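Local coordinates for AgaA (Rhizobium radiobacter, PDB 6HLX), which binds the opine agropinic acid as a periplasmic binding protein and probably hands it to an ABC transporter for import, at residues Val37-Asp42 / Glu382-Asp387. Residues are numbered along the deposited sequence; the frame is centred on the assembly and turned at random.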
loop_
_atom_site.group_PDB
_atom_site.type_symbol
_atom_site.label_atom_id
_atom_site.label_comp_id
_atom_site.label_asym_id
_atom_site.label_seq_id
_atom_site.Cartn_x
_atom_site.Cartn_y
_atom_site.Cartn_z
ATOM N N VAL A 37 5.896 15.846 3.569
ATOM C CA VAL A 37 6.960 14.909 3.936
ATOM C C VAL A 37 6.790 13.644 3.091
ATOM O O VAL A 37 5.691 13.375 2.598
ATOM C CB VAL A 37 6.915 14.549 5.442
ATOM C CG1 VAL A 37 7.307 15.733 6.325
ATOM C CG2 VAL A 37 5.544 13.986 5.850
ATOM N N ASN A 38 7.864 12.885 2.930
ATOM C CA ASN A 38 7.798 11.569 2.275
ATOM C C ASN A 38 8.868 10.732 2.919
ATOM O O ASN A 38 9.824 11.293 3.463
ATOM C CB ASN A 38 8.032 11.668 0.780
ATOM C CG ASN A 38 6.846 12.249 0.044
ATOM O OD1 ASN A 38 6.874 13.403 -0.395
ATOM N ND2 ASN A 38 5.761 11.471 -0.087
ATOM N N TYR A 39 8.741 9.389 2.855
ATOM C CA TYR A 39 9.800 8.557 3.416
ATOM C C TYR A 39 11.049 8.608 2.536
ATOM O O TYR A 39 10.941 8.572 1.306
ATOM C CB TYR A 39 9.305 7.110 3.496
ATOM C CG TYR A 39 8.314 6.883 4.620
ATOM C CD1 TYR A 39 8.729 6.865 5.950
ATOM C CD2 TYR A 39 6.967 6.662 4.352
ATOM C CE1 TYR A 39 7.827 6.598 6.983
ATOM C CE2 TYR A 39 6.054 6.411 5.379
ATOM C CZ TYR A 39 6.491 6.370 6.690
ATOM O OH TYR A 39 5.576 6.105 7.685
ATOM N N GLY A 40 12.209 8.639 3.179
ATOM C CA GLY A 40 13.523 8.561 2.549
ATOM C C GLY A 40 13.833 7.095 2.274
ATOM O O GLY A 40 13.131 6.201 2.775
ATOM N N ILE A 41 14.885 6.826 1.467
ATOM C CA ILE A 41 15.231 5.459 1.067
ATOM C C ILE A 41 15.629 4.566 2.253
ATOM O O ILE A 41 15.580 3.345 2.113
ATOM C CB ILE A 41 16.288 5.423 -0.072
ATOM C CG1 ILE A 41 17.659 5.984 0.404
ATOM C CG2 ILE A 41 15.750 6.139 -1.326
ATOM C CD1 ILE A 41 18.847 5.630 -0.497
ATOM N N ASP A 42 16.028 5.177 3.402
ATOM C CA ASP A 42 16.393 4.457 4.629
ATOM C C ASP A 42 15.178 4.318 5.579
ATOM O O ASP A 42 15.309 3.773 6.677
ATOM C CB ASP A 42 17.531 5.200 5.352
ATOM C CG ASP A 42 17.241 6.658 5.719
ATOM O OD1 ASP A 42 16.122 7.166 5.378
ATOM O OD2 ASP A 42 18.119 7.295 6.334
ATOM N N GLU A 382 0.627 0.672 5.817
ATOM C CA GLU A 382 0.821 1.829 4.905
ATOM C C GLU A 382 1.767 2.893 5.447
ATOM O O GLU A 382 2.191 3.779 4.710
ATOM C CB GLU A 382 -0.530 2.432 4.523
ATOM C CG GLU A 382 -1.438 1.453 3.774
ATOM C CD GLU A 382 -1.051 1.130 2.332
ATOM O OE1 GLU A 382 -0.049 1.678 1.801
ATOM O OE2 GLU A 382 -1.763 0.290 1.741
ATOM N N ILE A 383 2.092 2.809 6.736
ATOM C CA ILE A 383 3.036 3.685 7.424
ATOM C C ILE A 383 3.923 2.800 8.310
ATOM O O ILE A 383 3.549 1.662 8.605
ATOM C CB ILE A 383 2.330 4.783 8.275
ATOM C CG1 ILE A 383 1.414 4.175 9.358
ATOM C CG2 ILE A 383 1.584 5.791 7.348
ATOM C CD1 ILE A 383 1.026 5.174 10.458
ATOM N N THR A 384 5.074 3.322 8.736
ATOM C CA THR A 384 5.976 2.534 9.566
ATOM C C THR A 384 5.822 2.850 11.071
ATOM O O THR A 384 6.754 2.636 11.830
ATOM C CB THR A 384 7.418 2.667 9.097
ATOM O OG1 THR A 384 7.769 4.041 9.197
ATOM C CG2 THR A 384 7.610 2.177 7.672
ATOM N N ASP A 385 4.676 3.382 11.480
ATOM C CA ASP A 385 4.360 3.570 12.893
ATOM C C ASP A 385 3.365 2.445 13.205
ATOM O O ASP A 385 2.613 2.014 12.307
ATOM C CB ASP A 385 3.697 4.943 13.156
ATOM C CG ASP A 385 3.298 5.099 14.621
ATOM O OD1 ASP A 385 4.189 5.348 15.457
ATOM O OD2 ASP A 385 2.112 4.884 14.936
ATOM N N ALA A 386 3.271 2.042 14.493
ATOM C CA ALA A 386 2.337 0.989 14.930
ATOM C C ALA A 386 0.889 1.300 14.523
ATOM O O ALA A 386 0.071 0.370 14.396
ATOM C CB ALA A 386 2.401 0.831 16.431
ATOM N N ASP A 387 0.552 2.601 14.349
ATOM C CA ASP A 387 -0.812 2.987 13.964
ATOM C C ASP A 387 -1.194 2.552 12.539
ATOM O O ASP A 387 -2.334 2.782 12.118
ATOM C CB ASP A 387 -1.096 4.482 14.187
ATOM C CG ASP A 387 -2.578 4.814 14.087
ATOM O OD1 ASP A 387 -3.384 4.148 14.779
ATOM O OD2 ASP A 387 -2.934 5.683 13.263
#
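Y39, the last residue of strand 37-39, and I383 and T384, in the irregular loop 382-387, meet with their backbones well apart: Y39 CA and I383 CA, the nearest pair, are 9.2 Å from each other. No backbone bond joins the two segments, and the length of the tyrosine side chain spans the interval. Its CG stands anti to the carbonyl carbon (chi1 -75°), which sends the ring across to the loop and leaves the hydroxyl at the backbone there. T384 N donates to Y39 OH over 3.0 Å in a nearly straight bond, with an angle of 169° at the hydrogen. The T384 side chain runs against that of Y39 and sets its OG1 obliquely by the ring, 3.4 Å from Y39 CE1. The residue before it, I383, brings its CA to 3.5 Å from Y39 OH, and the outer part of its side chain turns off from the ring. The phenol oxygen is also hydrogen-bonded to D129 OD1, so this buried group is held by the loop backbone and a carboxylate together. Farther along, D385 OD2 accepts from D387 N at 2.8 Å, from above the carboxylate plane, and caps the turn that leads into helix 388-393; R429 forms a salt bridge with the same oxygen. The contact thus ties an outermost strand of the five-stranded antiparallel sheet to the connection between strand 374-379 of the six-stranded mixed sheet and helix 388-393. Strand 45-55 lies beside Y39 through I45, and helix 127-131 packs D129 and Y130 against I383.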